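Local coordinates for protein pyruvate formate-lyase 2 (Archaeoglobus fulgidus, PDB 2F3O) that belongs to the glycyl radical enzymes related to pyruvate formate-lyase and glycerol dehydratase, and is probably a lyase whose substrate is unknown, at residues E270-L282 with L419-F432. Residues are numbered along the deposited sequence; the frame is centred on the assembly and turned at random.
Sequences EQAISMGRIDQYL and LNYTTDGCVEIAPF. With GOL (glycerol), chain D.
The strands of the two-stranded antiparallel hairpin 421-424/428-431 are joined by the turn G425-C426-V427, and the sequence G425-C426-V427-E428 matches the Cys loop of glycyl radical enzymes. The first strand packs along the irregular run A272-G276, whose middle, I273-S274, is a weakly bonded strand, with A272 against G425 and G276 against T422. Small residues let the chains approach here: A272 CB rests 3.6 Å from G425 CA, and S274 OG, bonded back to A272 O, lies over D424 CB. G276 and G425 both have positive phi, which suits glycine, and with no side chain on G276 the ring of F432 can come up to its CA. A water is held between G276 N and T423 O, tying the two backbones without a direct bond.

F432, with CG anti to its backbone N (chi1 -178°), puts one face under R277 N, 3.7 Å from the ring plane and toward the rim. Its CZ lies 3.9 Å from Y281 CE2, and the two aromatic side chains cross at about a right angle; Y281 OH is bonded to M275 O, which lies at the ring's edge, and this holds the hydroxyl end of the tyrosine. R277 is long enough to reach across to the start of the other segment: bent at chi3 (82°), it runs past Y421 O and brings NH1 to N420 OD1 at 2.9 Å, a weak bond at 118°. Its NH2 bonds C340 O, while N420 OD1 also meets Y343 OH of the second subunit, so this end of the contact reaches the subunit interface.

At the other end, glycerol occupies a site between the two segments, completed by H155, N332 and D440. Long polar side chains reach its two terminal hydroxyls: Q271 OE1 accepts from glycerol O3 at 2.8 Å, and E428 OE1 accepts from glycerol O1 at 2.7 Å.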
ATOM      1  N   GLU A 270     -21.150  20.471  21.118  1.00 42.71           N
ATOM      2  CA  GLU A 270     -21.178  20.376  22.590  1.00 43.23           C
ATOM      3  C   GLU A 270     -21.036  19.011  23.234  1.00 43.43           C
ATOM      4  O   GLU A 270     -20.942  18.933  24.453  1.00 44.05           O
ATOM      5  CB  GLU A 270     -22.509  20.926  23.077  1.00 43.14           C
ATOM      6  CG  GLU A 270     -23.208  21.754  22.026  1.00 45.09           C
ATOM      7  CD  GLU A 270     -24.226  20.984  21.178  1.00 48.30           C
ATOM      8  OE1 GLU A 270     -24.874  20.038  21.694  1.00 49.15           O
ATOM      9  OE2 GLU A 270     -24.381  21.344  19.982  1.00 50.16           O
ATOM     10  N   GLN A 271     -21.041  17.935  22.454  1.00 43.13           N
ATOM     11  CA  GLN A 271     -21.121  16.617  23.056  1.00 42.89           C
ATOM     12  C   GLN A 271     -19.786  15.919  23.321  1.00 42.43           C
ATOM     13  O   GLN A 271     -19.048  15.560  22.402  1.00 42.44           O
ATOM     14  CB  GLN A 271     -22.050  15.709  22.256  1.00 43.11           C
ATOM     15  CG  GLN A 271     -23.386  16.318  21.985  1.00 44.25           C
ATOM     16  CD  GLN A 271     -24.121  16.602  23.243  1.00 46.31           C
ATOM     17  OE1 GLN A 271     -24.266  15.715  24.074  1.00 48.31           O
ATOM     18  NE2 GLN A 271     -24.598  17.837  23.407  1.00 45.93           N
ATOM     19  N   ALA A 272     -19.495  15.747  24.600  1.00 41.45           N
ATOM     20  CA  ALA A 272     -18.558  14.741  25.070  1.00 40.69           C
ATOM     21  C   ALA A 272     -17.096  14.990  24.800  1.00 40.23           C
ATOM     22  O   ALA A 272     -16.327  14.042  24.751  1.00 40.84           O
ATOM     23  CB  ALA A 272     -18.966  13.353  24.617  1.00 40.12           C
ATOM     24  N   ILE A 273     -16.713  16.248  24.618  1.00 39.47           N
ATOM     25  CA  ILE A 273     -15.307  16.578  24.484  1.00 38.88           C
ATOM     26  C   ILE A 273     -14.702  16.459  25.874  1.00 39.27           C
ATOM     27  O   ILE A 273     -14.975  17.274  26.743  1.00 39.50           O
ATOM     28  CB  ILE A 273     -15.127  17.998  23.960  1.00 38.54           C
ATOM     29  CG1 ILE A 273     -15.929  18.190  22.689  1.00 37.84           C
ATOM     30  CG2 ILE A 273     -13.671  18.295  23.701  1.00 37.53           C
ATOM     31  CD1 ILE A 273     -15.801  19.569  22.120  1.00 38.30           C
ATOM     32  N   SER A 274     -13.891  15.435  26.091  1.00 39.45           N
ATOM     33  CA  SER A 274     -13.513  15.048  27.447  1.00 39.61           C
ATOM     34  C   SER A 274     -12.037  15.240  27.726  1.00 39.67           C
ATOM     35  O   SER A 274     -11.251  15.496  26.815  1.00 39.98           O
ATOM     36  CB  SER A 274     -13.918  13.602  27.690  1.00 39.82           C
ATOM     37  OG  SER A 274     -15.303  13.435  27.402  1.00 40.14           O
ATOM     38  N   MET A 275     -11.651  15.133  28.989  1.00 39.46           N
ATOM     39  CA  MET A 275     -10.291  15.476  29.373  1.00 39.60           C
ATOM     40  C   MET A 275      -9.397  14.275  29.669  1.00 39.35           C
ATOM     41  O   MET A 275      -8.198  14.427  29.897  1.00 39.52           O
ATOM     42  CB  MET A 275     -10.299  16.441  30.552  1.00 39.55           C
ATOM     43  CG  MET A 275     -10.644  17.865  30.162  1.00 39.66           C
ATOM     44  SD  MET A 275     -11.133  18.846  31.603  1.00 40.38           S
ATOM     45  CE  MET A 275     -12.919  18.862  31.390  1.00 40.45           C
ATOM     46  N   GLY A 276      -9.980  13.083  29.673  1.00 39.04           N
ATOM     47  CA  GLY A 276      -9.197  11.860  29.790  1.00 38.64           C
ATOM     48  C   GLY A 276      -8.709  11.528  31.172  1.00 38.38           C
ATOM     49  O   GLY A 276      -9.330  11.872  32.164  1.00 38.49           O
ATOM     50  N   ARG A 277      -7.575  10.859  31.249  1.00 38.36           N
ATOM     51  CA  ARG A 277      -7.033  10.488  32.552  1.00 38.05           C
ATOM     52  C   ARG A 277      -6.283  11.629  33.219  1.00 38.26           C
ATOM     53  O   ARG A 277      -5.067  11.571  33.408  1.00 37.63           O
ATOM     54  CB  ARG A 277      -6.145   9.269  32.438  1.00 37.81           C
ATOM     55  CG  ARG A 277      -6.872   8.074  31.916  1.00 36.63           C
ATOM     56  CD  ARG A 277      -5.963   6.883  31.909  1.00 34.36           C
ATOM     57  NE  ARG A 277      -5.904   6.279  33.226  1.00 32.81           N
ATOM     58  CZ  ARG A 277      -5.220   5.178  33.467  1.00 32.56           C
ATOM     59  NH1 ARG A 277      -4.571   4.617  32.468  1.00 32.48           N
ATOM     60  NH2 ARG A 277      -5.196   4.635  34.681  1.00 32.41           N
ATOM     61  N   ILE A 278      -7.065  12.631  33.610  1.00 38.60           N
ATOM     62  CA  ILE A 278      -6.612  13.883  34.181  1.00 39.13           C
ATOM     63  C   ILE A 278      -5.822  13.724  35.478  1.00 39.56           C
ATOM     64  O   ILE A 278      -4.921  14.509  35.745  1.00 39.67           O
ATOM     65  CB  ILE A 278      -7.821  14.825  34.358  1.00 39.14           C
ATOM     66  CG1 ILE A 278      -7.392  16.279  34.503  1.00 38.85           C
ATOM     67  CG2 ILE A 278      -8.701  14.375  35.504  1.00 39.70           C
ATOM     68  CD1 ILE A 278      -8.521  17.260  34.281  1.00 38.82           C
ATOM     69  N   ASP A 279      -6.117  12.686  36.257  1.00 40.14           N
ATOM     70  CA  ASP A 279      -5.386  12.450  37.498  1.00 40.86           C
ATOM     71  C   ASP A 279      -3.997  11.879  37.235  1.00 40.87           C
ATOM     72  O   ASP A 279      -3.074  12.066  38.033  1.00 40.91           O
ATOM     73  CB  ASP A 279      -6.180  11.559  38.462  1.00 40.87           C
ATOM     74  CG  ASP A 279      -6.410  10.169  37.924  1.00 42.07           C
ATOM     75  OD1 ASP A 279      -6.744  10.013  36.734  1.00 43.02           O
ATOM     76  OD2 ASP A 279      -6.278   9.215  38.710  1.00 43.97           O
ATOM     77  N   GLN A 280      -3.849  11.207  36.102  1.00 41.02           N
ATOM     78  CA  GLN A 280      -2.587  10.600  35.754  1.00 41.41           C
ATOM     79  C   GLN A 280      -1.583  11.626  35.221  1.00 41.88           C
ATOM     80  O   GLN A 280      -0.384  11.558  35.515  1.00 41.62           O
ATOM     81  CB  GLN A 280      -2.830   9.504  34.724  1.00 41.05           C
ATOM     82  CG  GLN A 280      -3.805   8.495  35.190  1.00 41.84           C
ATOM     83  CD  GLN A 280      -3.344   7.797  36.453  1.00 43.80           C
ATOM     84  OE1 GLN A 280      -2.199   7.345  36.550  1.00 43.30           O
ATOM     85  NE2 GLN A 280      -4.241   7.692  37.429  1.00 43.82           N
ATOM     86  N   TYR A 281      -2.083  12.582  34.445  1.00 42.60           N
ATOM     87  CA  TYR A 281      -1.212  13.474  33.705  1.00 43.50           C
ATOM     88  C   TYR A 281      -0.991  14.855  34.353  1.00 44.56           C
ATOM     89  O   TYR A 281      -0.096  15.610  33.941  1.00 44.88           O
ATOM     90  CB  TYR A 281      -1.642  13.571  32.229  1.00 43.02           C
ATOM     91  CG  TYR A 281      -2.960  14.258  31.935  1.00 42.65           C
ATOM     92  CD1 TYR A 281      -3.170  15.597  32.251  1.00 42.18           C
ATOM     93  CD2 TYR A 281      -3.966  13.594  31.265  1.00 42.66           C
ATOM     94  CE1 TYR A 281      -4.357  16.234  31.958  1.00 41.78           C
ATOM     95  CE2 TYR A 281      -5.160  14.232  30.956  1.00 43.00           C
ATOM     96  CZ  TYR A 281      -5.345  15.555  31.313  1.00 42.18           C
ATOM     97  OH  TYR A 281      -6.515  16.207  31.027  1.00 42.31           O
ATOM     98  N   LEU A 282      -1.817  15.192  35.341  1.00 45.33           N
ATOM     99  CA  LEU A 282      -1.584  16.386  36.138  1.00 46.04           C
ATOM    100  C   LEU A 282      -0.691  16.079  37.344  1.00 47.24           C
ATOM    101  O   LEU A 282      -0.140  16.992  37.966  1.00 47.62           O
ATOM    102  CB  LEU A 282      -2.903  16.961  36.606  1.00 45.42           C
ATOM    103  CG  LEU A 282      -3.377  18.238  35.947  1.00 44.17           C
ATOM    104  CD1 LEU A 282      -2.816  18.398  34.577  1.00 42.78           C
ATOM    105  CD2 LEU A 282      -4.873  18.242  35.924  1.00 42.76           C
ATOM    106  N   LEU A 419      -5.110  -1.219  28.474  1.00 39.26           N
ATOM    107  CA  LEU A 419      -4.827  -0.930  29.883  1.00 38.16           C
ATOM    108  C   LEU A 419      -4.909   0.566  30.179  1.00 38.21           C
ATOM    109  O   LEU A 419      -5.486   0.973  31.172  1.00 38.70           O
ATOM    110  CB  LEU A 419      -3.444  -1.447  30.286  1.00 37.69           C
ATOM    111  CG  LEU A 419      -3.215  -2.824  30.932  1.00 37.14           C
ATOM    112  CD1 LEU A 419      -4.491  -3.419  31.572  1.00 35.74           C
ATOM    113  CD2 LEU A 419      -2.606  -3.806  29.961  1.00 34.98           C
ATOM    114  N   ASN A 420      -4.377   1.394  29.288  1.00 38.00           N
ATOM    115  CA  ASN A 420      -4.382   2.840  29.482  1.00 37.83           C
ATOM    116  C   ASN A 420      -5.628   3.508  28.876  1.00 37.55           C
ATOM    117  O   ASN A 420      -5.537   4.544  28.219  1.00 36.98           O
ATOM    118  CB  ASN A 420      -3.096   3.419  28.863  1.00 38.18           C
ATOM    119  CG  ASN A 420      -2.852   4.876  29.223  1.00 37.77           C
ATOM    120  OD1 ASN A 420      -2.640   5.218  30.391  1.00 37.23           O
ATOM    121  ND2 ASN A 420      -2.854   5.746  28.201  1.00 36.46           N
ATOM    122  N   TYR A 421      -6.797   2.918  29.076  1.00 37.31           N
ATOM    123  CA  TYR A 421      -7.944   3.448  28.382  1.00 37.49           C
ATOM    124  C   TYR A 421      -8.490   4.649  29.108  1.00 37.79           C
ATOM    125  O   TYR A 421      -8.177   4.880  30.269  1.00 37.83           O
ATOM    126  CB  TYR A 421      -9.033   2.410  28.170  1.00 37.36           C
ATOM    127  CG  TYR A 421      -9.845   2.044  29.397  1.00 38.19           C
ATOM    128  CD1 TYR A 421     -11.084   2.636  29.665  1.00 37.73           C
ATOM    129  CD2 TYR A 421      -9.385   1.080  30.286  1.00 39.81           C
ATOM    130  CE1 TYR A 421     -11.819   2.277  30.786  1.00 37.92           C
ATOM    131  CE2 TYR A 421     -10.113   0.714  31.407  1.00 38.92           C
ATOM    132  CZ  TYR A 421     -11.316   1.313  31.651  1.00 38.91           C
ATOM    133  OH  TYR A 421     -12.008   0.913  32.764  1.00 39.50           O
ATOM    134  N   THR A 422      -9.312   5.407  28.397  1.00 38.15           N
ATOM    135  CA  THR A 422     -10.021   6.521  28.957  1.00 38.18           C
ATOM    136  C   THR A 422     -11.505   6.353  28.694  1.00 38.60           C
ATOM    137  O   THR A 422     -11.940   5.479  27.952  1.00 38.54           O
ATOM    138  CB  THR A 422      -9.580   7.828  28.316  1.00 38.06           C
ATOM    139  OG1 THR A 422     -10.222   8.933  28.979  1.00 37.66           O
ATOM    140  CG2 THR A 422      -9.933   7.821  26.829  1.00 37.32           C
ATOM    141  N   THR A 423     -12.289   7.203  29.330  1.00 38.99           N
ATOM    142  CA  THR A 423     -13.689   7.227  29.070  1.00 39.74           C
ATOM    143  C   THR A 423     -14.040   8.599  28.472  1.00 39.82           C
ATOM    144  O   THR A 423     -13.263   9.542  28.575  1.00 39.82           O
ATOM    145  CB  THR A 423     -14.465   6.959  30.372  1.00 40.06           C
ATOM    146  OG1 THR A 423     -14.250   8.047  31.260  1.00 41.12           O
ATOM    147  CG2 THR A 423     -13.962   5.690  31.081  1.00 39.85           C
ATOM    148  N   ASP A 424     -15.187   8.692  27.818  1.00 40.19           N
ATOM    149  CA  ASP A 424     -15.738   9.979  27.394  1.00 40.82           C
ATOM    150  C   ASP A 424     -17.273   9.879  27.333  1.00 41.05           C
ATOM    151  O   ASP A 424     -17.838   8.772  27.202  1.00 40.70           O
ATOM    152  CB  ASP A 424     -15.189  10.414  26.028  1.00 41.11           C
ATOM    153  CG  ASP A 424     -15.527   9.419  24.910  1.00 42.14           C
ATOM    154  OD1 ASP A 424     -14.796   8.412  24.777  1.00 42.67           O
ATOM    155  OD2 ASP A 424     -16.506   9.655  24.160  1.00 42.06           O
ATOM    156  N   GLY A 425     -17.933  11.031  27.419  1.00 40.82           N
ATOM    157  CA  GLY A 425     -19.388  11.075  27.377  1.00 41.24           C
ATOM    158  C   GLY A 425     -20.077  10.506  28.603  1.00 41.26           C
ATOM    159  O   GLY A 425     -19.768  10.896  29.720  1.00 41.64           O
ATOM    160  N   CYS A 426     -21.013   9.588  28.396  1.00 40.88           N
ATOM    161  CA  CYS A 426     -21.603   8.849  29.490  1.00 40.65           C
ATOM    162  C   CYS A 426     -20.751   7.679  29.958  1.00 40.61           C
ATOM    163  O   CYS A 426     -20.206   7.681  31.075  1.00 40.36           O
ATOM    164  CB  CYS A 426     -22.915   8.257  29.053  1.00 40.63           C
ATOM    165  SG  CYS A 426     -23.982   9.419  28.322  1.00 42.63           S
ATOM    166  N   VAL A 427     -20.711   6.636  29.124  1.00 40.28           N
ATOM    167  CA  VAL A 427     -20.134   5.342  29.518  1.00 39.92           C
ATOM    168  C   VAL A 427     -19.139   4.780  28.505  1.00 39.93           C
ATOM    169  O   VAL A 427     -18.610   3.681  28.697  1.00 40.34           O
ATOM    170  CB  VAL A 427     -21.236   4.255  29.759  1.00 40.01           C
ATOM    171  CG1 VAL A 427     -22.274   4.741  30.731  1.00 39.12           C
ATOM    172  CG2 VAL A 427     -21.902   3.845  28.455  1.00 38.57           C
ATOM    173  N   GLU A 428     -18.900   5.532  27.430  1.00 39.64           N
ATOM    174  CA  GLU A 428     -18.039   5.110  26.320  1.00 39.09           C
ATOM    175  C   GLU A 428     -16.555   5.006  26.663  1.00 38.65           C
ATOM    176  O   GLU A 428     -15.995   5.886  27.320  1.00 38.48           O
ATOM    177  CB  GLU A 428     -18.221   6.055  25.153  1.00 39.12           C
ATOM    178  CG  GLU A 428     -19.675   6.274  24.807  1.00 40.91           C
ATOM    179  CD  GLU A 428     -20.209   7.593  25.331  1.00 43.55           C
ATOM    180  OE1 GLU A 428     -19.955   8.634  24.701  1.00 44.35           O
ATOM    181  OE2 GLU A 428     -20.879   7.594  26.380  1.00 45.34           O
ATOM    182  N   ILE A 429     -15.934   3.915  26.217  1.00 37.96           N
ATOM    183  CA  ILE A 429     -14.526   3.650  26.490  1.00 37.10           C
ATOM    184  C   ILE A 429     -13.720   3.616  25.194  1.00 37.23           C
ATOM    185  O   ILE A 429     -14.256   3.321  24.112  1.00 37.16           O
ATOM    186  CB  ILE A 429     -14.329   2.345  27.263  1.00 36.94           C
ATOM    187  CG1 ILE A 429     -15.000   1.181  26.542  1.00 35.91           C
ATOM    188  CG2 ILE A 429     -14.894   2.468  28.659  1.00 35.68           C
ATOM    189  CD1 ILE A 429     -14.477  -0.147  27.001  1.00 36.27           C
ATOM    190  N   ALA A 430     -12.429   3.921  25.316  1.00 36.84           N
ATOM    191  CA  ALA A 430     -11.572   4.191  24.159  1.00 36.41           C
ATOM    192  C   ALA A 430     -10.131   4.229  24.606  1.00 35.98           C
ATOM    193  O   ALA A 430      -9.857   4.629  25.722  1.00 35.47           O
ATOM    194  CB  ALA A 430     -11.951   5.540  23.498  1.00 36.01           C
ATOM    195  N   PRO A 431      -9.207   3.774  23.746  1.00 36.38           N
ATOM    196  CA  PRO A 431      -7.771   4.048  23.944  1.00 36.44           C
ATOM    197  C   PRO A 431      -7.532   5.546  24.110  1.00 36.29           C
ATOM    198  O   PRO A 431      -8.083   6.329  23.354  1.00 36.49           O
ATOM    199  CB  PRO A 431      -7.123   3.538  22.649  1.00 36.01           C
ATOM    200  CG  PRO A 431      -8.269   3.224  21.724  1.00 36.37           C
ATOM    201  CD  PRO A 431      -9.445   2.927  22.566  1.00 36.32           C
ATOM    202  N   PHE A 432      -6.744   5.931  25.108  1.00 36.04           N
ATOM    203  CA  PHE A 432      -6.558   7.332  25.417  1.00 36.14           C
ATOM    204  C   PHE A 432      -5.593   8.024  24.489  1.00 36.10           C
ATOM    205  O   PHE A 432      -4.402   7.728  24.450  1.00 35.61           O
ATOM    206  CB  PHE A 432      -6.128   7.505  26.875  1.00 36.64           C
ATOM    207  CG  PHE A 432      -5.959   8.941  27.320  1.00 36.57           C
ATOM    208  CD1 PHE A 432      -6.879   9.917  26.981  1.00 37.46           C
ATOM    209  CD2 PHE A 432      -4.890   9.298  28.127  1.00 37.45           C
ATOM    210  CE1 PHE A 432      -6.705  11.232  27.402  1.00 38.72           C
ATOM    211  CE2 PHE A 432      -4.712  10.609  28.555  1.00 37.16           C
ATOM    212  CZ  PHE A 432      -5.621  11.575  28.195  1.00 37.09           C
TER
HETATM  213  C1  GOL D 778     -22.340  10.922  25.370  1.00 40.81           C
HETATM  214  O1  GOL D 778     -22.243   9.957  24.363  1.00 42.49           O
HETATM  215  C2  GOL D 778     -23.536  11.807  25.100  1.00 41.23           C
HETATM  216  O2  GOL D 778     -23.825  11.937  23.719  1.00 39.96           O
HETATM  217  C3  GOL D 778     -23.178  13.134  25.727  1.00 42.03           C
HETATM  218  O3  GOL D 778     -24.374  13.761  26.099  1.00 42.74           O
HETATM  219  O   HOH W   1     -12.411  11.692  30.103  1.00 34.68           O